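Local coordinates for regulatory protein MarR (Planctomyces limnophilus, PDB 3U2R) that probably binds DNA as a transcription factor of the MarR family, through a winged helix-turn-helix domain, at residues A[25-30]-A[132-137]; A[33-38]-A[128-133]; A[63-68]-A[102-107]. All coordinates share one frame; numbering follows the deposited sequence.

Overall arrangement
Contacts 1 and 2 are successive stations of one antiparallel pairing, between helix 18-40 and helix 110-148; their centres lie about 9 Å apart and both include Gly132 and His133. Contact 3 belongs to the small antiparallel sheet, where strand 63-64 lies beside strand 103-108. Along the chain 63-68 and 102-107 both fall between the two partners of the helix pair, and strand 103-108 leads almost directly into helix 110-148. Contact 3 is about 35 Å from contact 1 and about 31 Å from contact 2, centre to centre, beyond the chain's middle. Subunit-contacting helices are thus set apart from the winged helix-turn-helix region, as in MarR relatives.

Contact 1. Residues A[25-30]-A[132-137]; sequences WRTYDR and GHLAAD
Arg30 carries this helix-helix contact, its CG anti to the backbone N (chi1 180°) and its chain bent at both following torsions. Arg30 CB starts 4.1 Å from CD2 of Leu134. CG and CD then pass across the side chain of His133, Arg30 CD coming 3.7 Å from His133 CB, and the turn brings Arg30 NE to Asp137 OD2 at 2.8 Å. That bond is nearly straight, with the oxygen in the guanidinium plane and using its syn lone pair. Arg30 NH2 reaches the syn lone pair of Asp137 OD1 at 2.9 Å, more bent and tilted from the plane. Arginine and aspartate therefore meet tip to tip in a side-on, two-nitrogen salt bridge that limits rotation of the carboxylate. His133 ND1 lies over one guanidinium face, offset toward its rim, with the two planes 25° apart; His133 NE2 is hydrogen-bonded to Glu147 of a third subunit. An alanine in place of Arg30 would remove both bonds to Asp137 and the methylenes packed on His133, and would probably loosen this pairing of the helices. Deeper in, Leu134 CD2 presses on Thr27, 3.6 Å from its CA, the two side chains crossing at about a right angle. The segments run antiparallel at 147°, their axes 10.1 Å apart, joining helix 18-40 to the long helix 110-148. Thr27 also packs on Thr27 of the second subunit and Leu134 on Glu138 of that subunit, so this helix pair borders an intersubunit interface.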
loop_
_atom_site.group_PDB
_atom_site.type_symbol
_atom_site.label_atom_id
_atom_site.label_comp_id
_atom_site.label_asym_id
_atom_site.label_seq_id
_atom_site.Cartn_x
_atom_site.Cartn_y
_atom_site.Cartn_z
ATOM N N TRP A 25 -10.855 -11.921 8.757
ATOM C CA TRP A 25 -11.489 -12.894 7.887
ATOM C C TRP A 25 -11.311 -12.526 6.434
ATOM O O TRP A 25 -11.000 -13.431 5.677
ATOM C CB TRP A 25 -12.977 -13.094 8.217
ATOM C CG TRP A 25 -13.140 -14.097 9.305
ATOM C CD1 TRP A 25 -13.246 -13.845 10.645
ATOM C CD2 TRP A 25 -12.890 -15.495 9.187
ATOM N NE1 TRP A 25 -13.191 -15.025 11.347
ATOM C CE2 TRP A 25 -12.972 -16.051 10.478
ATOM C CE3 TRP A 25 -12.642 -16.353 8.101
ATOM C CZ2 TRP A 25 -12.956 -17.435 10.696
ATOM C CZ3 TRP A 25 -12.632 -17.727 8.322
ATOM C CH2 TRP A 25 -12.735 -18.249 9.608
ATOM N N ARG A 26 -11.453 -11.226 6.024
ATOM C CA ARG A 26 -11.169 -10.839 4.635
ATOM C C ARG A 26 -9.719 -11.165 4.237
ATOM O O ARG A 26 -9.488 -11.473 3.108
ATOM C CB ARG A 26 -11.385 -9.329 4.373
ATOM C CG ARG A 26 -12.767 -8.781 4.656
ATOM C CD ARG A 26 -12.892 -7.309 4.219
ATOM N NE ARG A 26 -13.046 -7.335 2.798
ATOM C CZ ARG A 26 -14.188 -7.559 2.170
ATOM N NH1 ARG A 26 -14.210 -7.666 0.855
ATOM N NH2 ARG A 26 -15.327 -7.683 2.857
ATOM N N THR A 27 -8.766 -11.034 5.148
ATOM C CA THR A 27 -7.336 -11.380 4.917
ATOM C C THR A 27 -7.234 -12.838 4.630
ATOM O O THR A 27 -6.605 -13.240 3.654
ATOM C CB THR A 27 -6.442 -10.989 6.093
ATOM O OG1 THR A 27 -6.502 -9.569 6.149
ATOM C CG2 THR A 27 -4.975 -11.458 5.964
ATOM N N TYR A 28 -7.886 -13.647 5.442
ATOM C CA TYR A 28 -7.894 -15.109 5.249
ATOM C C TYR A 28 -8.542 -15.455 3.923
ATOM O O TYR A 28 -8.013 -16.289 3.165
ATOM C CB TYR A 28 -8.595 -15.807 6.420
ATOM C CG TYR A 28 -8.912 -17.261 6.186
ATOM C CD1 TYR A 28 -7.992 -18.246 6.477
ATOM C CD2 TYR A 28 -10.145 -17.650 5.652
ATOM C CE1 TYR A 28 -8.280 -19.593 6.249
ATOM C CE2 TYR A 28 -10.417 -18.972 5.362
ATOM C CZ TYR A 28 -9.488 -19.947 5.668
ATOM O OH TYR A 28 -9.770 -21.272 5.448
ATOM N N ASP A 29 -9.727 -14.900 3.661
ATOM C CA ASP A 29 -10.449 -15.255 2.423
ATOM C C ASP A 29 -9.643 -14.903 1.143
ATOM O O ASP A 29 -9.633 -15.665 0.156
ATOM C CB ASP A 29 -11.772 -14.553 2.363
ATOM C CG ASP A 29 -12.732 -15.030 3.406
ATOM O OD1 ASP A 29 -12.675 -16.222 3.750
ATOM O OD2 ASP A 29 -13.627 -14.240 3.795
ATOM N N ARG A 30 -8.940 -13.799 1.178
ATOM C CA ARG A 30 -8.191 -13.385 -0.000
ATOM C C ARG A 30 -7.000 -14.289 -0.215
ATOM O O ARG A 30 -6.741 -14.731 -1.334
ATOM C CB ARG A 30 -7.751 -11.923 0.150
ATOM C CG ARG A 30 -6.948 -11.357 -1.013
ATOM C CD ARG A 30 -7.702 -11.144 -2.283
ATOM N NE ARG A 30 -8.606 -10.011 -2.135
ATOM C CZ ARG A 30 -9.606 -9.727 -2.961
ATOM N NH1 ARG A 30 -9.878 -10.522 -3.977
ATOM N NH2 ARG A 30 -10.360 -8.655 -2.757
ATOM N N GLY A 132 0.073 -8.109 -2.321
ATOM C CA GLY A 132 -0.427 -7.024 -3.150
ATOM C C GLY A 132 -1.909 -6.776 -2.992
ATOM O O GLY A 132 -2.338 -5.639 -2.763
ATOM N N HIS A 133 -2.691 -7.812 -3.155
ATOM C CA HIS A 133 -4.148 -7.695 -3.001
ATOM C C HIS A 133 -4.535 -7.346 -1.582
ATOM O O HIS A 133 -5.495 -6.629 -1.413
ATOM C CB HIS A 133 -4.861 -8.984 -3.375
ATOM C CG HIS A 133 -5.113 -9.166 -4.825
ATOM N ND1 HIS A 133 -6.186 -8.558 -5.447
ATOM C CD2 HIS A 133 -4.505 -9.997 -5.707
ATOM C CE1 HIS A 133 -6.114 -8.917 -6.719
ATOM N NE2 HIS A 133 -5.116 -9.790 -6.927
ATOM N N LEU A 134 -3.864 -7.892 -0.559
ATOM C CA LEU A 134 -4.180 -7.519 0.808
ATOM C C LEU A 134 -3.975 -6.045 1.052
ATOM O O LEU A 134 -4.844 -5.386 1.624
ATOM C CB LEU A 134 -3.330 -8.282 1.834
ATOM C CG LEU A 134 -3.627 -9.775 1.974
ATOM C CD1 LEU A 134 -2.578 -10.491 2.845
ATOM C CD2 LEU A 134 -4.985 -10.012 2.522
ATOM N N ALA A 135 -2.876 -5.505 0.559
ATOM C CA ALA A 135 -2.547 -4.109 0.770
ATOM C C ALA A 135 -3.548 -3.199 0.020
ATOM O O ALA A 135 -4.041 -2.234 0.606
ATOM C CB ALA A 135 -1.123 -3.859 0.358
ATOM N N ALA A 136 -3.958 -3.584 -1.183
ATOM C CA ALA A 136 -4.989 -2.826 -1.899
ATOM C C ALA A 136 -6.311 -2.900 -1.172
ATOM O O ALA A 136 -7.009 -1.909 -1.090
ATOM C CB ALA A 136 -5.178 -3.327 -3.312
ATOM N N ASP A 137 -6.719 -4.044 -0.744
ATOM C CA ASP A 137 -8.034 -4.143 -0.031
ATOM C C ASP A 137 -8.040 -3.203 1.224
ATOM O O ASP A 137 -8.985 -2.462 1.461
ATOM C CB ASP A 137 -8.292 -5.589 0.416
ATOM C CG ASP A 137 -8.525 -6.670 -0.671
ATOM O OD1 ASP A 137 -8.905 -6.302 -1.803
ATOM O OD2 ASP A 137 -8.368 -7.928 -0.353
#

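Contact 2. Residues A[33-38]-A[128-133]; sequences AIEEEI and ERQLGH
Ile34 turns CG1 beside its own backbone N (chi1 -72°) and leaves CG2 anti to it, so that two branches face helix 110-148; Glu35 and Gln130 both run extended beyond CG, which lets their ends meet. The tip of Ile34, CD1, lies 3.7 Å from Gln130 CA and 3.9 Å from His133 CD2, while CG2 lies 3.8 Å from Gln130 CG. The isoleucine thus straddles the base of the glutamine and crosses it obliquely. At the far end of that chain, Gln130 NE2 donates to Glu35 OE2 over 3.1 Å, the N-H pointing well at the oxygen (160°). The acceptor is near the amide plane, but the donor stands above the carboxylate plane. NE2 also donates to the carbonyl of Met31, and Gln130 OE1 bonds to His127 ND1, which together fix the rotation of the amide. Glu35 OE2 has a second partner in Thr17 of the second subunit, so this buried carboxylate links the helix pair to its neighbour. Arg129 NH2 comes loosely to Ile38 CB, 4.4 Å off at the edge of the guanidinium. Segments 33-38 and 128-133 run antiparallel at 151°, continuing the pairing of helices 18-40 and 110-148; Ile34, Glu35 and Ile38 also lean on Cys126 of the longer helix, and Ile38 touches Pro122 one turn further back.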
loop_
_atom_site.group_PDB
_atom_site.type_symbol
_atom_site.label_atom_id
_atom_site.label_comp_id
_atom_site.label_asym_id
_atom_site.label_seq_id
_atom_site.Cartn_x
_atom_site.Cartn_y
_atom_site.Cartn_z
ATOM N N ALA A 33 -8.188 -17.816 -1.321
ATOM C CA ALA A 33 -8.626 -17.927 -2.716
ATOM C C ALA A 33 -7.426 -17.943 -3.728
ATOM O O ALA A 33 -7.461 -18.671 -4.719
ATOM C CB ALA A 33 -9.546 -16.787 -3.042
ATOM N N ILE A 34 -6.377 -17.184 -3.454
ATOM C CA ILE A 34 -5.231 -17.060 -4.373
ATOM C C ILE A 34 -4.465 -18.376 -4.372
ATOM O O ILE A 34 -4.035 -18.823 -5.417
ATOM C CB ILE A 34 -4.335 -15.836 -3.992
ATOM C CG1 ILE A 34 -5.091 -14.530 -4.359
ATOM C CG2 ILE A 34 -2.920 -15.892 -4.675
ATOM C CD1 ILE A 34 -4.486 -13.354 -3.737
ATOM N N GLU A 35 -4.289 -18.988 -3.208
ATOM C CA GLU A 35 -3.639 -20.316 -3.100
ATOM C C GLU A 35 -4.448 -21.400 -3.770
ATOM O O GLU A 35 -3.912 -22.257 -4.486
ATOM C CB GLU A 35 -3.479 -20.680 -1.630
ATOM C CG GLU A 35 -2.398 -19.871 -0.992
ATOM C CD GLU A 35 -2.112 -20.098 0.471
ATOM O OE1 GLU A 35 -2.668 -21.064 1.036
ATOM O OE2 GLU A 35 -1.102 -19.513 0.933
ATOM N N GLU A 36 -5.752 -21.381 -3.547
ATOM C CA GLU A 36 -6.618 -22.398 -4.163
ATOM C C GLU A 36 -6.467 -22.305 -5.686
ATOM O O GLU A 36 -6.178 -23.308 -6.324
ATOM C CB GLU A 36 -8.083 -22.208 -3.713
ATOM C CG GLU A 36 -8.972 -23.433 -3.710
ATOM C CD GLU A 36 -10.134 -23.477 -2.708
ATOM O OE1 GLU A 36 -10.727 -24.572 -2.556
ATOM O OE2 GLU A 36 -10.504 -22.424 -2.136
ATOM N N GLU A 37 -6.458 -21.093 -6.244
ATOM C CA GLU A 37 -6.324 -20.986 -7.692
ATOM C C GLU A 37 -4.979 -21.486 -8.211
ATOM O O GLU A 37 -4.948 -22.097 -9.268
ATOM C CB GLU A 37 -6.565 -19.574 -8.142
ATOM C CG GLU A 37 -6.842 -19.456 -9.634
ATOM C CD GLU A 37 -5.775 -18.690 -10.390
ATOM O OE1 GLU A 37 -6.124 -17.680 -11.048
ATOM O OE2 GLU A 37 -4.583 -19.063 -10.272
ATOM N N ILE A 38 -3.887 -21.271 -7.500
ATOM C CA ILE A 38 -2.613 -21.751 -8.012
ATOM C C ILE A 38 -2.501 -23.246 -7.739
ATOM O O ILE A 38 -2.030 -23.951 -8.599
ATOM C CB ILE A 38 -1.337 -20.962 -7.519
ATOM C CG1 ILE A 38 -0.024 -21.497 -8.214
ATOM C CG2 ILE A 38 -1.142 -21.047 -6.026
ATOM C CD1 ILE A 38 0.031 -21.282 -9.817
ATOM N N GLU A 128 3.395 -13.170 -3.437
ATOM C CA GLU A 128 3.482 -11.776 -3.878
ATOM C C GLU A 128 2.071 -11.218 -4.248
ATOM O O GLU A 128 1.687 -10.130 -3.780
ATOM C CB GLU A 128 4.439 -11.648 -5.034
ATOM C CG GLU A 128 5.891 -11.893 -4.617
ATOM C CD GLU A 128 6.798 -12.047 -5.819
ATOM O OE1 GLU A 128 6.336 -11.692 -6.915
ATOM O OE2 GLU A 128 8.003 -12.323 -5.649
ATOM N N ARG A 129 1.229 -12.029 -4.945
ATOM C CA ARG A 129 -0.134 -11.571 -5.315
ATOM C C ARG A 129 -0.995 -11.424 -4.100
ATOM O O ARG A 129 -1.779 -10.484 -4.034
ATOM C CB ARG A 129 -0.750 -12.505 -6.304
ATOM C CG ARG A 129 0.054 -12.514 -7.673
ATOM C CD ARG A 129 -0.843 -13.010 -8.785
ATOM N NE ARG A 129 -1.274 -14.372 -8.537
ATOM C CZ ARG A 129 -0.514 -15.464 -8.690
ATOM N NH1 ARG A 129 0.740 -15.356 -9.111
ATOM N NH2 ARG A 129 -1.005 -16.675 -8.411
ATOM N N GLN A 130 -0.797 -12.269 -3.091
ATOM C CA GLN A 130 -1.551 -12.179 -1.815
ATOM C C GLN A 130 -1.289 -10.890 -1.127
ATOM O O GLN A 130 -2.221 -10.225 -0.712
ATOM C CB GLN A 130 -1.139 -13.296 -0.868
ATOM C CG GLN A 130 -1.676 -14.665 -1.261
ATOM C CD GLN A 130 -1.291 -15.742 -0.288
ATOM O OE1 GLN A 130 -0.199 -15.760 0.263
ATOM N NE2 GLN A 130 -2.121 -16.753 -0.153
ATOM N N LEU A 131 0.006 -10.555 -0.977
ATOM C CA LEU A 131 0.454 -9.350 -0.288
ATOM C C LEU A 131 -0.003 -8.086 -1.005
ATOM O O LEU A 131 -0.509 -7.156 -0.370
ATOM C CB LEU A 131 1.944 -9.359 -0.097
ATOM C CG LEU A 131 2.456 -10.488 0.853
ATOM C CD1 LEU A 131 3.942 -10.697 0.652
ATOM C CD2 LEU A 131 2.130 -10.208 2.297
ATOM N N GLY A 132 0.073 -8.109 -2.321
ATOM C CA GLY A 132 -0.427 -7.024 -3.150
ATOM C C GLY A 132 -1.909 -6.776 -2.992
ATOM O O GLY A 132 -2.338 -5.639 -2.763
ATOM N N HIS A 133 -2.691 -7.812 -3.155
ATOM C CA HIS A 133 -4.148 -7.695 -3.001
ATOM C C HIS A 133 -4.535 -7.346 -1.582
ATOM O O HIS A 133 -5.495 -6.629 -1.413
ATOM C CB HIS A 133 -4.861 -8.984 -3.375
ATOM C CG HIS A 133 -5.113 -9.166 -4.825
ATOM N ND1 HIS A 133 -6.186 -8.558 -5.447
ATOM C CD2 HIS A 133 -4.505 -9.997 -5.707
ATOM C CE1 HIS A 133 -6.114 -8.917 -6.719
ATOM N NE2 HIS A 133 -5.116 -9.790 -6.927
#

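Contact 3. Residues A[63-68]-A[102-107]; sequences MATLQI and RVVEVA
Peptide carbonyls are the flat groups that matter here, and most donors approach them from above the plane. Met63 N bonds to Val106 O and Val106 N to Met63 O, both at 2.8 Å, each donor some 40° out of the carbonyl plane; together they make the antiparallel hydrogen-bonded pair of Met63 and Val106. The Glu105 CA-H adds a contact to Met63 O. Val104 O is gripped twice by Thr65: its N, at 3.0 Å, comes nearly along the C=O axis, whereas OG1, at 2.8 Å, donates from above the plane. Thr65 reaches this carbonyl with OG1 beside its own backbone N (chi1 -59°), so both donors converge on one oxygen. Ala64, at the N-cap position, forms the non-hydrogen-bonded pair with Glu105, and its CB touches Val103 CG1 at 4.2 Å. The strand thus ends exactly where the helix begins. Ile68, one turn into the helix, crosses Val106 at about a right angle, with CD1 4.0 Å from Val106 CB. Met63, a selenomethionine, points to the same sheet face as Val106, and both reach Leu55 of helix 46-58. On its other edge strand 103-108 pairs with strand 92-97, forming the wing of the winged helix fold, while Thr65 and Ile68 rest against Ile79 of helix 78-88.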
loop_
_atom_site.group_PDB
_atom_site.type_symbol
_atom_site.label_atom_id
_atom_site.label_comp_id
_atom_site.label_asym_id
_atom_site.label_seq_id
_atom_site.Cartn_x
_atom_site.Cartn_y
_atom_site.Cartn_z
HETATM N N MSE A 63 7.462 -40.003 7.925
HETATM C CA MSE A 63 6.800 -39.533 9.131
HETATM C C MSE A 63 5.492 -40.318 9.295
HETATM O O MSE A 63 4.774 -40.552 8.308
HETATM C CB MSE A 63 6.545 -38.028 9.005
HETATM C CG MSE A 63 5.999 -37.424 10.255
HETATM SE SE MSE A 63 5.850 -35.459 10.165
HETATM C CE MSE A 63 7.826 -34.876 10.088
ATOM N N ALA A 64 5.182 -40.710 10.545
ATOM C CA ALA A 64 3.936 -41.388 10.908
ATOM C C ALA A 64 2.780 -40.528 10.567
ATOM O O ALA A 64 2.833 -39.316 10.833
ATOM C CB ALA A 64 3.899 -41.690 12.400
ATOM N N THR A 65 1.720 -41.139 10.013
ATOM C CA THR A 65 0.488 -40.433 9.625
ATOM C C THR A 65 -0.053 -39.570 10.808
ATOM O O THR A 65 -0.420 -38.420 10.601
ATOM C CB THR A 65 -0.541 -41.480 9.137
ATOM O OG1 THR A 65 0.028 -42.192 8.028
ATOM C CG2 THR A 65 -1.884 -40.867 8.740
ATOM N N LEU A 66 -0.069 -40.112 12.027
ATOM C CA LEU A 66 -0.519 -39.359 13.203
ATOM C C LEU A 66 0.353 -38.133 13.492
ATOM O O LEU A 66 -0.196 -37.095 13.899
ATOM C CB LEU A 66 -0.526 -40.249 14.445
ATOM C CG LEU A 66 -1.657 -41.286 14.538
ATOM C CD1 LEU A 66 -1.543 -42.060 15.809
ATOM C CD2 LEU A 66 -3.056 -40.602 14.458
ATOM N N GLN A 67 1.705 -38.258 13.324
ATOM C CA GLN A 67 2.623 -37.136 13.563
ATOM C C GLN A 67 2.451 -36.063 12.473
ATOM O O GLN A 67 2.585 -34.874 12.763
ATOM C CB GLN A 67 4.082 -37.596 13.670
ATOM C CG GLN A 67 5.071 -36.434 13.945
ATOM C CD GLN A 67 6.489 -36.861 14.323
ATOM O OE1 GLN A 67 7.307 -37.261 13.474
ATOM N NE2 GLN A 67 6.846 -36.723 15.602
ATOM N N ILE A 68 2.132 -36.471 11.223
ATOM C CA ILE A 68 1.839 -35.518 10.139
ATOM C C ILE A 68 0.635 -34.683 10.578
ATOM O O ILE A 68 0.695 -33.465 10.548
ATOM C CB ILE A 68 1.549 -36.230 8.792
ATOM C CG1 ILE A 68 2.830 -36.910 8.189
ATOM C CG2 ILE A 68 0.872 -35.264 7.789
ATOM C CD1 ILE A 68 2.573 -37.734 7.009
ATOM N N ARG A 102 -0.634 -50.990 12.448
ATOM C CA ARG A 102 -1.585 -49.891 12.417
ATOM C C ARG A 102 -0.904 -48.550 11.945
ATOM O O ARG A 102 -1.568 -47.698 11.348
ATOM C CB ARG A 102 -2.215 -49.709 13.796
ATOM C CG ARG A 102 -3.271 -48.629 13.820
ATOM C CD ARG A 102 -4.135 -48.734 15.052
ATOM N NE ARG A 102 -5.170 -47.702 15.078
ATOM C CZ ARG A 102 -6.118 -47.621 16.005
ATOM N NH1 ARG A 102 -7.024 -46.650 15.954
ATOM N NH2 ARG A 102 -6.173 -48.511 16.990
ATOM N N VAL A 103 0.414 -48.412 12.188
ATOM C CA VAL A 103 1.181 -47.218 11.881
ATOM C C VAL A 103 1.703 -47.270 10.416
ATOM O O VAL A 103 2.368 -48.216 10.001
ATOM C CB VAL A 103 2.334 -47.061 12.917
ATOM C CG1 VAL A 103 3.216 -45.859 12.599
ATOM C CG2 VAL A 103 1.767 -46.946 14.330
ATOM N N VAL A 104 1.409 -46.213 9.677
ATOM C CA VAL A 104 1.815 -46.033 8.301
ATOM C C VAL A 104 2.738 -44.806 8.253
ATOM O O VAL A 104 2.300 -43.710 8.583
ATOM C CB VAL A 104 0.589 -45.907 7.350
ATOM C CG1 VAL A 104 1.044 -45.605 5.902
ATOM C CG2 VAL A 104 -0.259 -47.166 7.406
ATOM N N GLU A 105 4.019 -45.014 7.937
ATOM C CA GLU A 105 4.981 -43.938 7.757
ATOM C C GLU A 105 4.924 -43.532 6.298
ATOM O O GLU A 105 4.748 -44.386 5.434
ATOM C CB GLU A 105 6.404 -44.351 8.155
ATOM C CG GLU A 105 6.532 -44.565 9.649
ATOM C CD GLU A 105 7.971 -44.651 10.110
ATOM O OE1 GLU A 105 8.702 -45.519 9.581
ATOM O OE2 GLU A 105 8.377 -43.834 10.971
ATOM N N VAL A 106 4.981 -42.237 6.034
ATOM C CA VAL A 106 4.891 -41.681 4.683
ATOM C C VAL A 106 6.141 -40.856 4.454
ATOM O O VAL A 106 6.433 -40.016 5.295
ATOM C CB VAL A 106 3.610 -40.788 4.601
ATOM C CG1 VAL A 106 3.356 -40.306 3.170
ATOM C CG2 VAL A 106 2.395 -41.532 5.145
ATOM N N ALA A 107 6.820 -41.045 3.311
ATOM C CA ALA A 107 7.985 -40.278 2.916
ATOM C C ALA A 107 7.755 -39.692 1.509
ATOM O O ALA A 107 6.999 -40.237 0.672
ATOM C CB ALA A 107 9.221 -41.201 2.927
#